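Local coordinates for SusD-like protein BACOVA_02651 (Bacteroides ovatus, PDB 5E75), which binds polysaccharide at the cell surface and probably captures xyloglucan before its transport into the periplasm for degradation, at residues A[110-115]-A[167-172]; A[116-121]-A[156-161]; A[305-310]-A[451-456]. One frame throughout, in Å; residues are numbered along the deposited sequence.

Interaction 1: A[110-115]-A[167-172]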
# COMPACT_ATOMS: atom_id res chain seq x y z
N ILE A 110 11.85 21.10 1.42
CA ILE A 110 10.50 21.39 1.90
C ILE A 110 9.50 20.55 1.11
O ILE A 110 8.55 20.01 1.69
CB ILE A 110 10.16 22.89 1.80
CG1 ILE A 110 11.06 23.67 2.76
CG2 ILE A 110 8.69 23.14 2.14
CD1 ILE A 110 11.08 25.19 2.49
N ALA A 111 9.70 20.44 -0.20
CA ALA A 111 8.78 19.67 -1.03
C ALA A 111 8.78 18.19 -0.68
O ALA A 111 7.72 17.56 -0.65
CB ALA A 111 9.11 19.87 -2.51
N GLU A 112 9.95 17.61 -0.41
CA GLU A 112 9.99 16.21 -0.01
C GLU A 112 9.30 16.02 1.33
O GLU A 112 8.55 15.04 1.51
CB GLU A 112 11.44 15.73 0.06
CG GLU A 112 12.12 15.65 -1.29
CD GLU A 112 13.58 15.26 -1.15
OE1 GLU A 112 14.37 16.07 -0.61
OE2 GLU A 112 13.93 14.13 -1.50
N ALA A 113 9.54 16.92 2.27
CA ALA A 113 8.89 16.87 3.58
C ALA A 113 7.37 16.95 3.40
O ALA A 113 6.64 16.14 3.97
CB ALA A 113 9.38 18.00 4.46
N ARG A 114 6.89 17.91 2.61
CA ARG A 114 5.45 18.07 2.46
C ARG A 114 4.82 16.90 1.68
O ARG A 114 3.70 16.50 1.98
CB ARG A 114 5.13 19.42 1.81
CG ARG A 114 5.54 20.58 2.70
CD ARG A 114 5.05 21.93 2.20
NE ARG A 114 3.60 22.07 2.33
CZ ARG A 114 2.93 23.19 2.10
NH1 ARG A 114 3.57 24.29 1.72
NH2 ARG A 114 1.61 23.21 2.25
N LEU A 115 5.55 16.33 0.74
CA LEU A 115 5.07 15.13 0.05
C LEU A 115 4.87 13.99 1.03
O LEU A 115 3.85 13.29 0.99
CB LEU A 115 6.05 14.72 -1.06
CG LEU A 115 5.78 13.39 -1.80
CD1 LEU A 115 4.41 13.41 -2.44
CD2 LEU A 115 6.84 13.06 -2.85
N ASP A 167 4.90 21.80 -7.47
CA ASP A 167 5.56 23.01 -7.95
C ASP A 167 7.05 23.08 -7.66
O ASP A 167 7.77 23.83 -8.32
CB ASP A 167 4.88 24.24 -7.36
CG ASP A 167 3.48 24.44 -7.89
OD1 ASP A 167 3.17 23.94 -9.00
OD2 ASP A 167 2.69 25.11 -7.20
N ASN A 168 7.54 22.32 -6.68
CA ASN A 168 8.92 22.49 -6.23
C ASN A 168 9.83 21.26 -6.30
O ASN A 168 11.00 21.33 -5.94
CB ASN A 168 8.93 23.05 -4.82
CG ASN A 168 8.44 24.47 -4.77
OD1 ASN A 168 9.20 25.41 -5.03
ND2 ASN A 168 7.18 24.66 -4.44
N LEU A 169 9.30 20.13 -6.74
CA LEU A 169 10.15 19.00 -7.08
C LEU A 169 10.46 19.08 -8.57
O LEU A 169 9.72 19.68 -9.33
CB LEU A 169 9.45 17.67 -6.77
CG LEU A 169 9.20 17.37 -5.29
CD1 LEU A 169 8.32 16.14 -5.17
CD2 LEU A 169 10.51 17.18 -4.52
N SER A 170 11.56 18.48 -8.98
CA SER A 170 11.93 18.46 -10.39
C SER A 170 11.37 17.22 -11.06
O SER A 170 10.99 16.26 -10.39
CB SER A 170 13.44 18.50 -10.54
OG SER A 170 14.06 17.64 -9.60
N GLU A 171 11.33 17.23 -12.39
CA GLU A 171 10.89 16.09 -13.18
C GLU A 171 11.84 14.91 -13.08
O GLU A 171 11.44 13.75 -13.26
CB GLU A 171 10.72 16.46 -14.66
CG GLU A 171 9.61 17.47 -14.90
CD GLU A 171 9.35 17.76 -16.38
OE1 GLU A 171 10.13 17.31 -17.25
OE2 GLU A 171 8.34 18.43 -16.67
N GLN A 172 13.11 15.20 -12.82
CA GLN A 172 14.11 14.16 -12.60
C GLN A 172 14.71 14.33 -11.21
O GLN A 172 14.70 15.42 -10.67
CB GLN A 172 15.21 14.22 -13.68
CG GLN A 172 14.68 13.86 -15.07
CD GLN A 172 15.78 13.48 -16.05
OE1 GLN A 172 16.85 14.08 -16.06
NE2 GLN A 172 15.51 12.48 -16.87
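Glu112 OE2 is the best-held polar atom here, gripped twice from outside the two segments: by a salt bridge from Arg177 NH1 and a hydrogen bond with Tyr28 OH. Glu112 CG lies anti to the carbonyl carbon (chi1 -69°) and the chain runs on extended, so the carboxylate reaches these partners while its methylene flank faces Leu169. No hydrogen bond joins 110-115 to 167-172; the contact is apolar and turns on one leucine. Leu169 is the first residue to leave helical geometry after helix 151-168, and its side chain crosses those of Glu112 and Leu115 at about a right angle. Its two methyls divide the work. Leu169 CD2 sits 3.6 Å from Ala111 CB and 3.9 Å from Glu112 CG, whereas Leu169 CD1 meets Leu115 CD2 methyl to methyl at 4.1 Å. Ala111 CB also touches Asn168 CB at 3.9 Å; the CA atoms of Ala111 and Asn168 are 5.9 Å apart, an approach that the small alanine probably permits. Ala178 touches both Leu115 and Leu169. An alanine here in place of Leu169 removes the methyls that touch Ala111, Glu112 and Leu115, and would probably loosen the exit of helix 151-168 against helix 103-125. Buried hydrocarbon thus joins the helix end to its neighbour, and the carboxylate beside it, paired with Arg177, is likely to remain ionised.

Interaction 2: A[116-121]-A[156-161]. With EDO (1,2-ethanediol), chain C.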
# COMPACT_ATOMS: atom_id res chain seq x y z
N MET A 116 5.84 13.77 1.90
CA MET A 116 5.73 12.67 2.85
C MET A 116 4.64 12.94 3.87
O MET A 116 3.88 12.03 4.22
CB MET A 116 7.06 12.39 3.55
CG MET A 116 8.13 11.88 2.62
SD MET A 116 7.67 10.33 1.86
CE MET A 116 9.17 9.92 0.99
N ARG A 117 4.52 14.18 4.33
CA ARG A 117 3.45 14.54 5.25
C ARG A 117 2.08 14.29 4.62
O ARG A 117 1.17 13.77 5.27
CB ARG A 117 3.61 16.01 5.66
CG ARG A 117 2.65 16.47 6.75
CD ARG A 117 3.01 17.83 7.30
NE ARG A 117 2.81 18.90 6.35
CZ ARG A 117 3.18 20.16 6.57
NH1 ARG A 117 3.78 20.51 7.72
NH2 ARG A 117 2.94 21.07 5.66
N ALA A 118 1.95 14.63 3.34
CA ALA A 118 0.72 14.38 2.61
C ALA A 118 0.42 12.90 2.53
O ALA A 118 -0.71 12.48 2.75
CB ALA A 118 0.79 14.98 1.20
N CYS A 119 1.42 12.09 2.20
CA CYS A 119 1.20 10.67 2.15
C CYS A 119 0.77 10.09 3.49
O CYS A 119 -0.13 9.24 3.54
CB CYS A 119 2.45 9.94 1.65
SG CYS A 119 2.84 10.21 -0.11
N ALA A 120 1.41 10.49 4.57
CA ALA A 120 1.05 10.02 5.89
C ALA A 120 -0.40 10.38 6.22
O ALA A 120 -1.15 9.52 6.68
CB ALA A 120 2.01 10.58 6.93
N TYR A 121 -0.79 11.62 5.99
CA TYR A 121 -2.16 12.03 6.27
C TYR A 121 -3.15 11.32 5.36
O TYR A 121 -4.25 10.99 5.79
CB TYR A 121 -2.34 13.56 6.23
CG TYR A 121 -1.97 14.23 7.52
CD1 TYR A 121 -2.64 13.93 8.70
CD2 TYR A 121 -0.94 15.16 7.59
CE1 TYR A 121 -2.31 14.53 9.89
CE2 TYR A 121 -0.60 15.77 8.79
CZ TYR A 121 -1.29 15.45 9.94
OH TYR A 121 -0.94 16.06 11.14
N GLN A 156 -8.01 18.87 2.40
CA GLN A 156 -7.44 20.13 1.93
C GLN A 156 -5.97 20.27 2.33
O GLN A 156 -5.16 20.77 1.56
CB GLN A 156 -8.27 21.30 2.46
CG GLN A 156 -7.83 22.65 1.92
CD GLN A 156 -8.11 22.79 0.45
OE1 GLN A 156 -9.25 22.61 0.01
NE2 GLN A 156 -7.08 23.08 -0.33
N PHE A 157 -5.62 19.80 3.53
CA PHE A 157 -4.24 19.87 4.02
C PHE A 157 -3.33 19.04 3.12
O PHE A 157 -2.24 19.46 2.73
CB PHE A 157 -4.25 19.38 5.47
CG PHE A 157 -2.95 19.57 6.20
CD1 PHE A 157 -1.92 18.65 6.08
CD2 PHE A 157 -2.78 20.66 7.04
CE1 PHE A 157 -0.73 18.82 6.77
CE2 PHE A 157 -1.60 20.84 7.73
CZ PHE A 157 -0.57 19.92 7.60
N ILE A 158 -3.79 17.83 2.79
CA ILE A 158 -3.06 16.95 1.88
C ILE A 158 -2.88 17.60 0.50
O ILE A 158 -1.78 17.62 -0.05
CB ILE A 158 -3.83 15.62 1.72
CG1 ILE A 158 -3.78 14.78 3.00
CG2 ILE A 158 -3.30 14.79 0.57
CD1 ILE A 158 -4.86 13.72 3.09
N ILE A 159 -3.95 18.17 -0.03
CA ILE A 159 -3.89 18.85 -1.33
C ILE A 159 -2.89 20.02 -1.31
O ILE A 159 -2.09 20.19 -2.25
CB ILE A 159 -5.31 19.31 -1.78
CG1 ILE A 159 -6.16 18.10 -2.17
CG2 ILE A 159 -5.22 20.30 -2.95
CD1 ILE A 159 -7.66 18.40 -2.23
N ASN A 160 -2.91 20.80 -0.25
CA ASN A 160 -2.00 21.94 -0.17
C ASN A 160 -0.54 21.47 -0.17
O ASN A 160 0.32 22.06 -0.85
CB ASN A 160 -2.26 22.76 1.09
CG ASN A 160 -3.56 23.54 1.04
OD1 ASN A 160 -4.24 23.61 0.00
ND2 ASN A 160 -3.94 24.11 2.18
N ASP A 161 -0.26 20.42 0.58
CA ASP A 161 1.09 19.86 0.64
C ASP A 161 1.51 19.33 -0.73
O ASP A 161 2.63 19.58 -1.20
CB ASP A 161 1.18 18.72 1.65
CG ASP A 161 1.42 19.18 3.08
OD1 ASP A 161 1.70 20.38 3.31
OD2 ASP A 161 1.37 18.33 3.98
C1 EDO C . -0.90 7.31 -1.36
O1 EDO C . -1.74 6.17 -1.51
C2 EDO C . -0.13 7.25 -0.05
O2 EDO C . -0.90 7.79 1.03
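Arg117 grips Asp161 side-on with two nitrogens, one to each carboxylate oxygen. Arg117 NE reaches OD2 of Asp161 at 2.8 Å and NH2 reaches OD1 of Asp161 at 2.7 Å, both almost straight and each landing on the syn lone pair of its oxygen, with the two flat groups nearly coplanar. Arg117 CG is anti to the backbone N, and a bend at chi3 (69°) turns the guanidinium to the acid. Asp161 OD1 takes a second salt bridge from Arg114 NE, so the buried carboxylate is probably held ionised between two arginines. Asn87 OD1 holds Arg117 NH1. Over one guanidinium face lies Phe157 CZ, near the rim, the planes 57° apart. Segments 116-121 and 156-161, on helices 103-125 and 151-168 of the helical SusD fold, run nearly antiparallel (155°), their axes 8.5 Å apart. The backbones are nearest at Ala118, whose CA is 4.6 Å from Ile158 CA; Ala118 CB touches Asp161 CB at 3.8 Å. Farther along, the Tyr121 and Phe157 rings meet obliquely, CE2 of Tyr121 being 3.7 Å from CE1 of Phe157. Tyr121 OH bonds Ile132 O. Ile158 lays CG1 against Tyr121 CB at 3.7 Å and CD1 against the carbonyl carbon of Tyr121, while Val190 of helix 180-195 touches Ile158 as well.

Interaction 3: A[305-310]-A[451-456]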
# COMPACT_ATOMS: atom_id res chain seq x y z
N PHE A 305 2.82 -18.05 -3.62
CA PHE A 305 3.19 -19.41 -4.03
C PHE A 305 1.91 -20.24 -4.11
O PHE A 305 1.09 -20.15 -3.22
CB PHE A 305 4.12 -20.04 -3.00
CG PHE A 305 5.47 -19.37 -2.87
CD1 PHE A 305 6.46 -19.56 -3.83
CD2 PHE A 305 5.78 -18.58 -1.76
CE1 PHE A 305 7.70 -18.98 -3.70
CE2 PHE A 305 7.03 -18.00 -1.64
CZ PHE A 305 7.98 -18.21 -2.60
N THR A 306 1.74 -21.04 -5.16
CA THR A 306 0.71 -22.07 -5.16
C THR A 306 1.32 -23.34 -5.74
O THR A 306 2.35 -23.28 -6.41
CB THR A 306 -0.56 -21.68 -5.96
OG1 THR A 306 -0.21 -21.36 -7.31
CG2 THR A 306 -1.28 -20.48 -5.30
N LYS A 307 0.70 -24.48 -5.47
CA LYS A 307 1.31 -25.78 -5.73
C LYS A 307 1.82 -25.93 -7.16
O LYS A 307 1.07 -25.73 -8.12
CB LYS A 307 0.30 -26.88 -5.44
CG LYS A 307 0.91 -28.28 -5.45
CD LYS A 307 -0.08 -29.30 -4.97
CE LYS A 307 0.61 -30.62 -4.66
NZ LYS A 307 -0.37 -31.63 -4.19
N GLY A 308 3.08 -26.30 -7.29
CA GLY A 308 3.68 -26.54 -8.59
C GLY A 308 4.25 -25.32 -9.28
O GLY A 308 4.88 -25.44 -10.33
N SER A 309 4.05 -24.13 -8.72
CA SER A 309 4.61 -22.94 -9.34
C SER A 309 6.12 -22.92 -9.21
O SER A 309 6.66 -23.22 -8.14
CB SER A 309 4.04 -21.66 -8.72
OG SER A 309 2.66 -21.52 -9.09
N TYR A 310 6.78 -22.57 -10.31
CA TYR A 310 8.24 -22.56 -10.43
C TYR A 310 8.80 -21.14 -10.54
O TYR A 310 8.25 -20.29 -11.22
CB TYR A 310 8.70 -23.42 -11.62
CG TYR A 310 10.19 -23.36 -11.89
CD1 TYR A 310 11.10 -24.06 -11.10
CD2 TYR A 310 10.69 -22.57 -12.90
CE1 TYR A 310 12.45 -23.99 -11.34
CE2 TYR A 310 12.04 -22.49 -13.15
CZ TYR A 310 12.91 -23.20 -12.36
OH TYR A 310 14.27 -23.09 -12.61
N ALA A 451 -6.20 -27.43 1.51
CA ALA A 451 -5.54 -27.77 0.27
C ALA A 451 -6.04 -26.97 -0.91
O ALA A 451 -7.24 -26.91 -1.19
CB ALA A 451 -5.70 -29.28 -0.03
N ILE A 452 -5.09 -26.37 -1.60
CA ILE A 452 -5.33 -25.68 -2.85
C ILE A 452 -4.42 -26.35 -3.87
O ILE A 452 -3.21 -26.38 -3.70
CB ILE A 452 -4.99 -24.19 -2.72
CG1 ILE A 452 -5.88 -23.55 -1.65
CG2 ILE A 452 -5.16 -23.50 -4.06
CD1 ILE A 452 -5.51 -22.11 -1.35
N ILE A 453 -5.02 -26.92 -4.90
CA ILE A 453 -4.25 -27.64 -5.92
C ILE A 453 -4.68 -27.19 -7.31
O ILE A 453 -5.65 -26.45 -7.46
CB ILE A 453 -4.43 -29.17 -5.77
CG1 ILE A 453 -5.88 -29.58 -5.96
CG2 ILE A 453 -3.94 -29.60 -4.39
CD1 ILE A 453 -6.10 -31.09 -6.01
N LYS A 454 -3.94 -27.63 -8.33
CA LYS A 454 -4.26 -27.28 -9.72
C LYS A 454 -4.63 -28.48 -10.57
O LYS A 454 -4.15 -29.58 -10.34
CB LYS A 454 -3.07 -26.60 -10.38
CG LYS A 454 -2.77 -25.26 -9.80
CD LYS A 454 -1.38 -24.83 -10.16
CE LYS A 454 -1.00 -23.63 -9.30
NZ LYS A 454 0.43 -23.30 -9.43
N ASP A 455 -5.50 -28.24 -11.55
CA ASP A 455 -5.80 -29.24 -12.57
C ASP A 455 -4.89 -29.07 -13.79
O ASP A 455 -4.05 -28.17 -13.82
CB ASP A 455 -7.28 -29.23 -12.97
CG ASP A 455 -7.73 -27.92 -13.61
OD1 ASP A 455 -6.91 -27.24 -14.27
OD2 ASP A 455 -8.91 -27.57 -13.46
N GLU A 456 -5.08 -29.93 -14.78
CA GLU A 456 -4.26 -29.93 -15.99
C GLU A 456 -4.22 -28.56 -16.67
O GLU A 456 -3.21 -28.17 -17.24
CB GLU A 456 -4.79 -30.96 -16.99
CG GLU A 456 -4.80 -32.39 -16.48
CD GLU A 456 -5.28 -33.38 -17.52
OE1 GLU A 456 -5.71 -32.93 -18.61
OE2 GLU A 456 -5.24 -34.60 -17.26
O HOH W 1 -1.34 -24.38 -3.60
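Lys454 sets CG anti to the carbonyl carbon (chi1 -67°) and then runs extended, carrying its ammonium across to the 305-310 loop. Thr306 meets it with OG1 in the crowded position between backbone N and carbonyl carbon (chi1 58°), the two side chains crossing at about a right angle. NZ of Lys454 donates to OG1 of Thr306 at 2.9 Å and to the carbonyl O of Lys307 at 2.8 Å. The second bond comes from well above the carbonyl plane, 50° out of it, so no lone pair is met head-on. Ser309 OG also lies 2.9 Å from Lys454 NZ, and hydrogen-bonds Asn301 OD1. Thr306 OG1, Lys307 O and Ser309 OG belong to a type II beta turn from Thr306 to Ser309, closed by Ser309 N to Thr306 O at 3.0 Å; Gly308 stands at its third position with positive phi. The ammonium thus ties the turn, through Thr306 OG1 and Lys307 O, to strand 451-454, an outer strand of a three-stranded antiparallel sheet. Arg300 NH2 lies close to the ammonium, and the oxygens gathered there probably offset the like charges. Away from the ammonium, Lys307 stretches alongside Ile453, the two side chains pointing the same way, with CD of Lys307 3.9 Å from CG2 of Ile453. Strand and turn are also joined through one water, which accepts from Lys307 N at 2.8 Å and donates to Ile452 O at 2.7 Å. Strand 451-454 also pairs with strand 460-465, Ala451 bonding Gly463 through the backbone.

Interactions 1 and 2 lie on the same helix pair, 103-125 and 151-168, with centres 12 Å apart; interaction 2 is nested inside the chain loop that interaction 1 closes. They touch at Asp161, which takes one arginine from each segment of helix 103-125, so the apolar helix end and the charged middle are linked parts of the same helix pair, within the region of the Starch-binding associating with outer membrane family. Interaction 3 follows later in the chain, in the region of the SusD family, and joins a turn to the edge of a small antiparallel sheet. Its centre is about 45 Å from that of interaction 1 and about 43 Å from that of interaction 2, across the chain's centre, so helical packing and sheet-to-loop contact are structurally separate here.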